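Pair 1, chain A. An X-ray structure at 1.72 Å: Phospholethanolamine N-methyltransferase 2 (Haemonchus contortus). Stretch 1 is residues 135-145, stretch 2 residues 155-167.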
# COMPACT_ATOMS: atom_id res chain seq x y z
N GLY A 135 -9.64 -4.88 19.63
CA GLY A 135 -8.33 -4.68 19.06
C GLY A 135 -8.42 -3.61 17.99
O GLY A 135 -9.50 -3.06 17.76
N PHE A 136 -7.30 -3.31 17.34
CA PHE A 136 -7.33 -2.31 16.28
C PHE A 136 -7.43 -2.93 14.90
O PHE A 136 -6.66 -3.83 14.56
CB PHE A 136 -6.09 -1.42 16.35
CG PHE A 136 -6.14 -0.42 17.46
CD1 PHE A 136 -7.10 0.59 17.47
CD2 PHE A 136 -5.21 -0.47 18.50
CE1 PHE A 136 -7.14 1.53 18.51
CE2 PHE A 136 -5.25 0.45 19.53
CZ PHE A 136 -6.22 1.45 19.54
N GLN A 137 -8.38 -2.44 14.11
CA GLN A 137 -8.46 -2.78 12.69
C GLN A 137 -7.60 -1.79 11.91
O GLN A 137 -7.63 -0.58 12.16
CB GLN A 137 -9.91 -2.71 12.21
CG GLN A 137 -10.07 -2.87 10.70
CD GLN A 137 -11.53 -2.80 10.27
OE1 GLN A 137 -12.38 -3.52 10.79
NE2 GLN A 137 -11.82 -1.93 9.31
N PHE A 138 -6.82 -2.30 10.97
CA PHE A 138 -5.91 -1.47 10.18
C PHE A 138 -6.65 -0.64 9.12
O PHE A 138 -7.54 -1.15 8.43
CB PHE A 138 -4.85 -2.35 9.52
CG PHE A 138 -3.93 -1.59 8.62
CD1 PHE A 138 -2.85 -0.88 9.15
CD2 PHE A 138 -4.14 -1.56 7.25
CE1 PHE A 138 -2.00 -0.17 8.32
CE2 PHE A 138 -3.29 -0.85 6.42
CZ PHE A 138 -2.22 -0.16 6.95
N TYR A 139 -6.28 0.63 9.00
CA TYR A 139 -6.76 1.46 7.89
C TYR A 139 -5.64 1.91 6.95
O TYR A 139 -5.71 1.69 5.74
CB TYR A 139 -7.57 2.66 8.38
CG TYR A 139 -8.14 3.48 7.25
CD1 TYR A 139 -9.27 3.06 6.56
CD2 TYR A 139 -7.53 4.66 6.85
CE1 TYR A 139 -9.78 3.80 5.50
CE2 TYR A 139 -8.03 5.41 5.80
CZ TYR A 139 -9.15 4.99 5.14
OH TYR A 139 -9.64 5.75 4.09
N ALA A 140 -4.62 2.57 7.49
CA ALA A 140 -3.52 3.04 6.65
C ALA A 140 -2.28 3.39 7.44
O ALA A 140 -2.34 3.62 8.65
CB ALA A 140 -3.95 4.24 5.80
N VAL A 141 -1.15 3.42 6.75
CA VAL A 141 0.04 4.09 7.25
C VAL A 141 0.42 5.13 6.20
O VAL A 141 0.59 4.80 5.03
CB VAL A 141 1.24 3.15 7.39
CG1 VAL A 141 2.41 3.90 8.08
CG2 VAL A 141 0.87 1.91 8.19
N ASN A 142 0.52 6.38 6.62
CA ASN A 142 0.94 7.44 5.73
C ASN A 142 2.26 8.03 6.18
O ASN A 142 2.68 7.85 7.33
CB ASN A 142 -0.08 8.58 5.70
CG ASN A 142 -1.33 8.21 4.94
OD1 ASN A 142 -1.34 8.22 3.70
ND2 ASN A 142 -2.41 7.93 5.67
N GLU A 143 2.92 8.73 5.27
CA GLU A 143 4.09 9.53 5.65
C GLU A 143 3.65 10.93 6.03
O GLU A 143 2.74 11.48 5.40
CB GLU A 143 5.07 9.64 4.48
CG GLU A 143 5.65 8.32 4.00
CD GLU A 143 6.54 8.52 2.79
OE1 GLU A 143 6.00 8.85 1.72
OE2 GLU A 143 7.79 8.38 2.89
N VAL A 144 4.32 11.50 7.03
CA VAL A 144 4.15 12.92 7.32
C VAL A 144 4.80 13.72 6.20
O VAL A 144 6.01 13.64 5.99
CB VAL A 144 4.84 13.30 8.65
CG1 VAL A 144 4.65 14.80 8.93
CG2 VAL A 144 4.26 12.48 9.78
N LEU A 145 4.00 14.46 5.45
CA LEU A 145 4.51 15.08 4.22
C LEU A 145 5.44 16.26 4.50
O LEU A 145 6.39 16.51 3.75
CB LEU A 145 3.35 15.48 3.29
CG LEU A 145 2.60 14.26 2.74
CD1 LEU A 145 1.36 14.69 1.98
CD2 LEU A 145 3.51 13.44 1.85
N LEU A 155 10.54 8.58 6.64
CA LEU A 155 10.22 7.59 7.67
C LEU A 155 9.50 8.17 8.89
O LEU A 155 9.61 7.65 10.01
CB LEU A 155 11.48 6.85 8.11
CG LEU A 155 12.30 6.26 6.97
CD1 LEU A 155 13.61 5.73 7.53
CD2 LEU A 155 11.52 5.17 6.24
N ASP A 156 8.75 9.24 8.67
CA ASP A 156 7.95 9.84 9.73
C ASP A 156 6.53 9.36 9.45
O ASP A 156 5.93 9.74 8.44
CB ASP A 156 8.08 11.38 9.65
CG ASP A 156 7.61 12.08 10.90
OD1 ASP A 156 7.05 11.40 11.80
OD2 ASP A 156 7.78 13.33 10.98
N PHE A 157 6.00 8.47 10.29
CA PHE A 157 4.76 7.76 9.93
C PHE A 157 3.52 8.14 10.73
O PHE A 157 3.62 8.55 11.88
CB PHE A 157 4.99 6.25 10.03
CG PHE A 157 6.00 5.74 9.05
CD1 PHE A 157 5.69 5.68 7.70
CD2 PHE A 157 7.26 5.35 9.47
CE1 PHE A 157 6.62 5.20 6.78
CE2 PHE A 157 8.20 4.88 8.56
CZ PHE A 157 7.87 4.81 7.21
N ILE A 158 2.35 8.02 10.09
CA ILE A 158 1.06 8.19 10.74
C ILE A 158 0.27 6.91 10.54
O ILE A 158 -0.00 6.53 9.40
CB ILE A 158 0.26 9.32 10.10
CG1 ILE A 158 1.06 10.62 10.13
CG2 ILE A 158 -1.09 9.50 10.82
CD1 ILE A 158 0.49 11.69 9.20
N TRP A 159 -0.10 6.24 11.62
CA TRP A 159 -1.00 5.10 11.50
C TRP A 159 -2.43 5.57 11.73
O TRP A 159 -2.69 6.35 12.62
CB TRP A 159 -0.68 4.03 12.57
CG TRP A 159 0.53 3.20 12.30
CD1 TRP A 159 0.56 1.93 11.80
CD2 TRP A 159 1.89 3.56 12.56
NE1 TRP A 159 1.87 1.48 11.72
CE2 TRP A 159 2.70 2.47 12.18
CE3 TRP A 159 2.50 4.71 13.07
CZ2 TRP A 159 4.09 2.49 12.29
CZ3 TRP A 159 3.88 4.73 13.18
CH2 TRP A 159 4.66 3.63 12.79
N THR A 160 -3.35 5.06 10.92
CA THR A 160 -4.77 5.28 11.16
C THR A 160 -5.35 3.91 11.49
O THR A 160 -5.31 3.02 10.64
CB THR A 160 -5.48 5.81 9.89
OG1 THR A 160 -4.93 7.10 9.54
CG2 THR A 160 -6.97 5.99 10.15
N LEU A 161 -5.88 3.74 12.70
CA LEU A 161 -6.41 2.45 13.16
C LEU A 161 -7.77 2.67 13.80
O LEU A 161 -8.05 3.77 14.28
CB LEU A 161 -5.46 1.84 14.20
CG LEU A 161 -3.99 1.71 13.82
CD1 LEU A 161 -3.14 1.38 15.05
CD2 LEU A 161 -3.80 0.65 12.76
N MET A 162 -8.62 1.65 13.81
CA MET A 162 -9.95 1.79 14.40
C MET A 162 -10.20 0.68 15.42
O MET A 162 -9.89 -0.49 15.15
CB MET A 162 -11.01 1.73 13.29
CG MET A 162 -12.44 1.96 13.76
SD MET A 162 -13.58 2.37 12.40
CE MET A 162 -12.45 2.23 10.99
N LYS A 163 -10.76 1.02 16.57
CA LYS A 163 -11.07 0.01 17.58
C LYS A 163 -12.27 -0.82 17.14
O LYS A 163 -13.31 -0.27 16.78
CB LYS A 163 -11.42 0.68 18.90
CG LYS A 163 -11.69 -0.33 20.03
CD LYS A 163 -12.13 0.37 21.31
CE LYS A 163 -12.47 -0.65 22.39
NZ LYS A 163 -12.78 -0.03 23.71
N LYS A 164 -12.13 -2.15 17.19
CA LYS A 164 -13.20 -3.06 16.75
C LYS A 164 -13.33 -4.23 17.72
O LYS A 164 -12.38 -4.56 18.45
CB LYS A 164 -12.91 -3.60 15.35
CG LYS A 164 -12.93 -2.56 14.26
CD LYS A 164 -14.33 -2.00 14.05
CE LYS A 164 -14.36 -1.06 12.85
NZ LYS A 164 -15.71 -0.45 12.64
N PRO A 165 -14.52 -4.86 17.75
CA PRO A 165 -14.71 -6.08 18.54
C PRO A 165 -14.22 -7.31 17.77
O PRO A 165 -14.35 -7.35 16.54
CB PRO A 165 -16.23 -6.13 18.72
CG PRO A 165 -16.76 -5.51 17.45
CD PRO A 165 -15.78 -4.38 17.15
N PHE A 166 -13.66 -8.29 18.47
CA PHE A 166 -13.18 -9.52 17.82
C PHE A 166 -13.59 -10.79 18.57
O PHE A 166 -13.67 -10.78 19.80
CB PHE A 166 -11.65 -9.51 17.69
CG PHE A 166 -11.12 -8.51 16.71
CD1 PHE A 166 -11.00 -8.82 15.36
CD2 PHE A 166 -10.71 -7.25 17.13
CE1 PHE A 166 -10.51 -7.90 14.45
CE2 PHE A 166 -10.21 -6.32 16.23
CZ PHE A 166 -10.11 -6.64 14.89
N PRO A 167 -13.82 -11.89 17.83
CA PRO A 167 -14.05 -13.21 18.44
C PRO A 167 -12.86 -13.63 19.31
O PRO A 167 -11.83 -12.95 19.31
CB PRO A 167 -14.16 -14.15 17.24
CG PRO A 167 -14.57 -13.28 16.10
CD PRO A 167 -13.92 -11.94 16.36
O HOH W 1 -2.56 7.02 8.21
O HOH W 2 7.96 11.10 6.21

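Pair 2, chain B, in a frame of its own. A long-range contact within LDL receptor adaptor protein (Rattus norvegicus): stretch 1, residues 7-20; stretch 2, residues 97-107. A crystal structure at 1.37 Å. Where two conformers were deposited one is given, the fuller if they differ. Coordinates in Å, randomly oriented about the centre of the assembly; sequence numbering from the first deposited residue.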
# COMPACT_ATOMS: atom_id res chain seq x y z
N SER B 7 -7.78 -9.75 2.60
CA SER B 7 -7.78 -10.59 1.40
C SER B 7 -8.41 -9.75 0.29
O SER B 7 -9.63 -9.59 0.29
CB SER B 7 -8.66 -11.86 1.63
OG SER B 7 -8.27 -12.58 2.78
N LEU B 8 -7.60 -9.21 -0.61
CA LEU B 8 -8.01 -8.20 -1.58
C LEU B 8 -7.73 -8.73 -3.03
O LEU B 8 -7.32 -9.89 -3.23
CB LEU B 8 -7.18 -6.92 -1.34
CG LEU B 8 -7.22 -6.35 0.10
CD1 LEU B 8 -6.47 -5.06 0.08
CD2 LEU B 8 -8.59 -6.12 0.61
N LYS B 9 -8.07 -7.92 -4.01
CA LYS B 9 -7.76 -8.22 -5.40
C LYS B 9 -6.76 -7.18 -5.88
O LYS B 9 -6.91 -6.00 -5.56
CB LYS B 9 -9.01 -8.18 -6.25
CG LYS B 9 -9.90 -9.36 -5.97
CD LYS B 9 -11.20 -9.24 -6.74
CE LYS B 9 -12.33 -10.20 -6.27
NZ LYS B 9 -13.46 -10.23 -7.24
N TYR B 10 -5.69 -7.59 -6.59
CA TYR B 10 -4.64 -6.67 -7.04
C TYR B 10 -5.03 -6.06 -8.37
O TYR B 10 -5.26 -6.75 -9.35
CB TYR B 10 -3.36 -7.46 -7.23
CG TYR B 10 -2.19 -6.55 -7.64
CD1 TYR B 10 -1.91 -5.31 -6.95
CD2 TYR B 10 -1.36 -6.90 -8.70
CE1 TYR B 10 -0.81 -4.55 -7.27
CE2 TYR B 10 -0.25 -6.08 -9.03
CZ TYR B 10 0.05 -4.93 -8.33
OH TYR B 10 1.14 -4.16 -8.61
N LEU B 11 -5.18 -4.73 -8.39
CA LEU B 11 -5.49 -4.06 -9.66
C LEU B 11 -4.27 -3.85 -10.55
O LEU B 11 -4.38 -3.96 -11.79
CB LEU B 11 -6.14 -2.71 -9.33
CG LEU B 11 -7.61 -2.76 -8.78
CD1 LEU B 11 -7.99 -1.46 -8.02
CD2 LEU B 11 -8.61 -2.95 -9.94
N GLY B 12 -3.13 -3.58 -9.96
CA GLY B 12 -1.93 -3.31 -10.72
C GLY B 12 -1.16 -2.12 -10.15
O GLY B 12 -1.44 -1.64 -9.03
N MET B 13 -0.19 -1.70 -10.94
CA MET B 13 0.72 -0.63 -10.52
C MET B 13 0.96 0.34 -11.65
O MET B 13 0.81 0.01 -12.83
CB MET B 13 2.05 -1.22 -10.01
CG MET B 13 2.85 -2.02 -11.01
SD MET B 13 4.68 -1.71 -10.58
CE MET B 13 4.33 0.12 -11.02
N THR B 14 1.35 1.52 -11.24
CA THR B 14 1.85 2.53 -12.18
C THR B 14 2.93 3.34 -11.51
O THR B 14 2.91 3.50 -10.28
CB THR B 14 0.64 3.42 -12.63
OG1 THR B 14 1.06 4.23 -13.73
CG2 THR B 14 0.14 4.28 -11.49
N LEU B 15 3.87 3.89 -12.25
CA LEU B 15 4.92 4.79 -11.67
C LEU B 15 4.31 6.14 -11.32
O LEU B 15 3.35 6.63 -11.97
CB LEU B 15 6.12 4.96 -12.65
CG LEU B 15 6.94 3.64 -12.75
CD1 LEU B 15 8.24 3.80 -13.53
CD2 LEU B 15 7.33 2.99 -11.46
N VAL B 16 4.84 6.78 -10.29
CA VAL B 16 4.47 8.15 -9.95
C VAL B 16 5.75 8.96 -9.86
O VAL B 16 6.84 8.41 -9.60
CB VAL B 16 3.67 8.22 -8.62
CG1 VAL B 16 2.28 7.54 -8.82
CG2 VAL B 16 4.43 7.60 -7.44
N GLU B 17 5.62 10.27 -9.98
CA GLU B 17 6.87 11.04 -10.04
C GLU B 17 7.32 11.66 -8.72
O GLU B 17 8.49 12.11 -8.64
CB GLU B 17 6.85 12.07 -11.19
CG GLU B 17 6.74 11.42 -12.62
CD GLU B 17 7.84 10.36 -12.91
OE1 GLU B 17 9.03 10.72 -12.91
OE2 GLU B 17 7.49 9.16 -13.15
N ARG B 18 6.47 11.60 -7.69
CA ARG B 18 6.79 12.12 -6.37
C ARG B 18 6.22 11.15 -5.36
O ARG B 18 5.30 10.38 -5.74
CB ARG B 18 6.25 13.56 -6.15
CG ARG B 18 6.77 14.52 -7.16
CD ARG B 18 6.23 15.94 -7.01
NE ARG B 18 4.79 15.98 -7.00
CZ ARG B 18 4.02 15.95 -8.08
NH1 ARG B 18 4.56 15.93 -9.31
NH2 ARG B 18 2.68 16.05 -7.93
N PRO B 19 6.75 11.16 -4.11
CA PRO B 19 6.30 10.09 -3.18
C PRO B 19 4.95 10.32 -2.45
O PRO B 19 4.36 9.37 -1.91
CB PRO B 19 7.44 10.04 -2.18
CG PRO B 19 8.10 11.45 -2.26
CD PRO B 19 7.99 11.84 -3.67
N LYS B 20 4.50 11.55 -2.36
CA LYS B 20 3.39 11.78 -1.42
C LYS B 20 2.47 12.76 -1.95
O LYS B 20 2.90 13.81 -2.46
CB LYS B 20 3.86 12.36 -0.06
CG LYS B 20 4.90 11.49 0.69
CD LYS B 20 5.35 12.09 2.02
CE LYS B 20 6.55 11.33 2.50
NZ LYS B 20 6.27 10.10 3.30
N GLU B 97 15.56 3.80 -7.72
CA GLU B 97 14.92 4.96 -7.05
C GLU B 97 13.48 5.25 -7.50
O GLU B 97 12.89 6.23 -7.03
CB GLU B 97 15.78 6.24 -7.23
CG GLU B 97 17.26 6.21 -6.63
CD GLU B 97 17.91 7.60 -6.58
OE1 GLU B 97 17.66 8.45 -7.50
OE2 GLU B 97 18.69 7.86 -5.63
N SER B 98 12.95 4.42 -8.38
CA SER B 98 11.62 4.71 -8.93
C SER B 98 10.53 4.49 -7.87
O SER B 98 10.73 3.75 -6.89
CB SER B 98 11.27 3.88 -10.14
OG SER B 98 11.16 2.53 -9.75
N LEU B 99 9.43 5.16 -8.08
CA LEU B 99 8.31 5.22 -7.12
C LEU B 99 7.13 4.56 -7.77
O LEU B 99 6.77 4.93 -8.90
CB LEU B 99 7.97 6.63 -6.76
CG LEU B 99 9.15 7.50 -6.27
CD1 LEU B 99 8.71 8.95 -6.02
CD2 LEU B 99 9.96 6.85 -5.09
N GLU B 100 6.53 3.59 -7.08
CA GLU B 100 5.45 2.82 -7.66
C GLU B 100 4.16 2.96 -6.82
O GLU B 100 4.22 2.79 -5.58
CB GLU B 100 5.76 1.30 -7.67
CG GLU B 100 7.16 0.98 -8.36
CD GLU B 100 7.55 -0.49 -8.18
OE1 GLU B 100 7.10 -1.16 -7.19
OE2 GLU B 100 8.38 -0.98 -8.96
N CYS B 101 3.01 3.15 -7.47
CA CYS B 101 1.74 3.10 -6.79
C CYS B 101 1.13 1.73 -7.10
O CYS B 101 0.97 1.38 -8.29
CB CYS B 101 0.83 4.25 -7.29
SG CYS B 101 -0.77 4.23 -6.49
N HIS B 102 0.79 1.02 -6.02
CA HIS B 102 0.15 -0.27 -6.13
C HIS B 102 -1.28 -0.22 -5.57
O HIS B 102 -1.49 0.30 -4.46
CB HIS B 102 0.91 -1.36 -5.34
CG HIS B 102 2.28 -1.65 -5.88
ND1 HIS B 102 2.56 -2.73 -6.69
CD2 HIS B 102 3.44 -0.95 -5.76
CE1 HIS B 102 3.85 -2.73 -6.99
NE2 HIS B 102 4.41 -1.64 -6.48
N ALA B 103 -2.28 -0.64 -6.38
CA ALA B 103 -3.67 -0.48 -6.03
C ALA B 103 -4.39 -1.81 -5.89
O ALA B 103 -4.11 -2.75 -6.65
CB ALA B 103 -4.38 0.42 -7.03
N PHE B 104 -5.31 -1.86 -4.91
CA PHE B 104 -6.02 -3.06 -4.58
C PHE B 104 -7.50 -2.75 -4.49
O PHE B 104 -7.94 -1.73 -3.92
CB PHE B 104 -5.55 -3.59 -3.20
CG PHE B 104 -4.06 -3.83 -3.17
CD1 PHE B 104 -3.16 -2.78 -3.00
CD2 PHE B 104 -3.55 -5.16 -3.40
CE1 PHE B 104 -1.77 -3.05 -3.04
CE2 PHE B 104 -2.17 -5.39 -3.44
CZ PHE B 104 -1.31 -4.31 -3.29
N LEU B 105 -8.31 -3.66 -5.04
CA LEU B 105 -9.75 -3.51 -5.03
C LEU B 105 -10.31 -4.29 -3.81
O LEU B 105 -9.96 -5.49 -3.59
CB LEU B 105 -10.33 -4.13 -6.28
CG LEU B 105 -11.85 -4.01 -6.37
CD1 LEU B 105 -12.35 -2.58 -6.62
CD2 LEU B 105 -12.33 -4.82 -7.61
N CYS B 106 -11.11 -3.58 -3.01
CA CYS B 106 -11.75 -4.14 -1.83
C CYS B 106 -13.20 -4.41 -2.22
O CYS B 106 -13.75 -3.85 -3.18
CB CYS B 106 -11.66 -3.16 -0.66
SG CYS B 106 -9.94 -2.65 -0.32
N THR B 107 -13.89 -5.17 -1.40
CA THR B 107 -15.34 -5.36 -1.63
C THR B 107 -16.19 -4.15 -1.41
O THR B 107 -17.27 -3.99 -2.07
CB THR B 107 -15.89 -6.55 -0.76
OG1 THR B 107 -15.46 -6.32 0.59
CG2 THR B 107 -15.22 -7.81 -1.21
O HOH W 3 9.30 7.11 -10.16

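Pairs 1 and 2 each join two antiparallel β-strands whose register slips by one residue at a bulge. Fourteen central residues superpose with an RMSD of 0.6 Å over N, CA and C, and the N-to-C directions of the strands lie at 139° in pair 1 and 141° in pair 2.

The bulge falls at the same place. In pair 1, A:Tyr139 is the extra residue between the bridges A:Phe138–A:Leu161 and A:Ala140–A:Thr160; in pair 2, B:Leu11 lies between B:Tyr10–B:Phe104 and B:Gly12–B:Ala103. Both extra residues turn out of the extended conformation, with psi of -56° and -36°, and both point CA-to-CB toward the partner strand. The carbonyl opposite is used differently. A:Thr160 O accepts from both A:Tyr139 N (3.1 Å) and A:Ala140 N (3.3 Å), whereas B:Ala103 O accepts from B:Leu11 N alone (2.8 Å). The next residue differs too: A:Ala140 remains extended, whereas B:Gly12 has phi/psi of 136/-169, where a CB would jam against the preceding carbonyl oxygen. The return bonds agree, A:Thr160 N to A:Ala140 O at 2.9 Å and B:Ala103 N to B:Gly12 O at 3.0 Å.

Beyond the bulge the ladder continues in step. A:Asn142 and A:Ile158 exchange two backbone hydrogen bonds, N to O at 2.8 Å each way; the matching B:Thr14 N reaches B:Cys101 O at 3.0 Å, and B:Cys101 N reaches B:Thr14 O at 2.8 Å. A:Val144 N to A:Asp156 O (2.8 Å) corresponds to B:Val16 N to B:Leu99 O (3.0 Å).

On the face bearing A:Val141 and A:Trp159, pair 1 packs with carbon. A:Val141 CG1 lies over one face of the indole, while its CG2 approaches A:Trp159 CD1 at 3.6 Å; CG1 also meets A:Phe157 CD1 at 3.8 Å. At the matched positions, B:Met13 CB sits over the B:His102 ring, 3.9 Å from its centroid, and B:Met13 CE reaches B:Glu100 CB at 3.8 Å. This face gains polar links in pair 2: B:His102 NE2 donates to B:Glu100 OE1 (2.8 Å), and B:His102 ND1 hydrogen-bonds B:Tyr10 OH (2.8 Å), so the imidazole ties two neighbours together. A:Phe138, matched to B:Tyr10, has no hydroxyl and simply touches A:Leu161, CD1 to CD2 at 4.0 Å. Its counterpart contact is aromatic, B:Tyr10 CD1 lying 3.5 Å from B:Phe104 CE2, with ring planes at 44°.

The other face differs by a water. Water 1 accepts from A:Asn142 ND2 (2.7 Å), donates to A:Ile158 O (2.9 Å) and hydrogen-bonds A:Thr160 OG1 (2.7 Å). The matched B:Thr14, B:Cys101 and B:Ala103 build no such bridge. The matched valines pack alike: A:Val144 CG2 meets A:Ile158 CG1 at 3.7 Å, and B:Val16 CG1 meets B:Cys101 CB at 3.9 Å. At the bulge, A:Tyr139 CD2 rests 3.6 Å from A:Thr160 CG2, while B:Leu11 CG packs 3.9 Å from B:Leu105 CB.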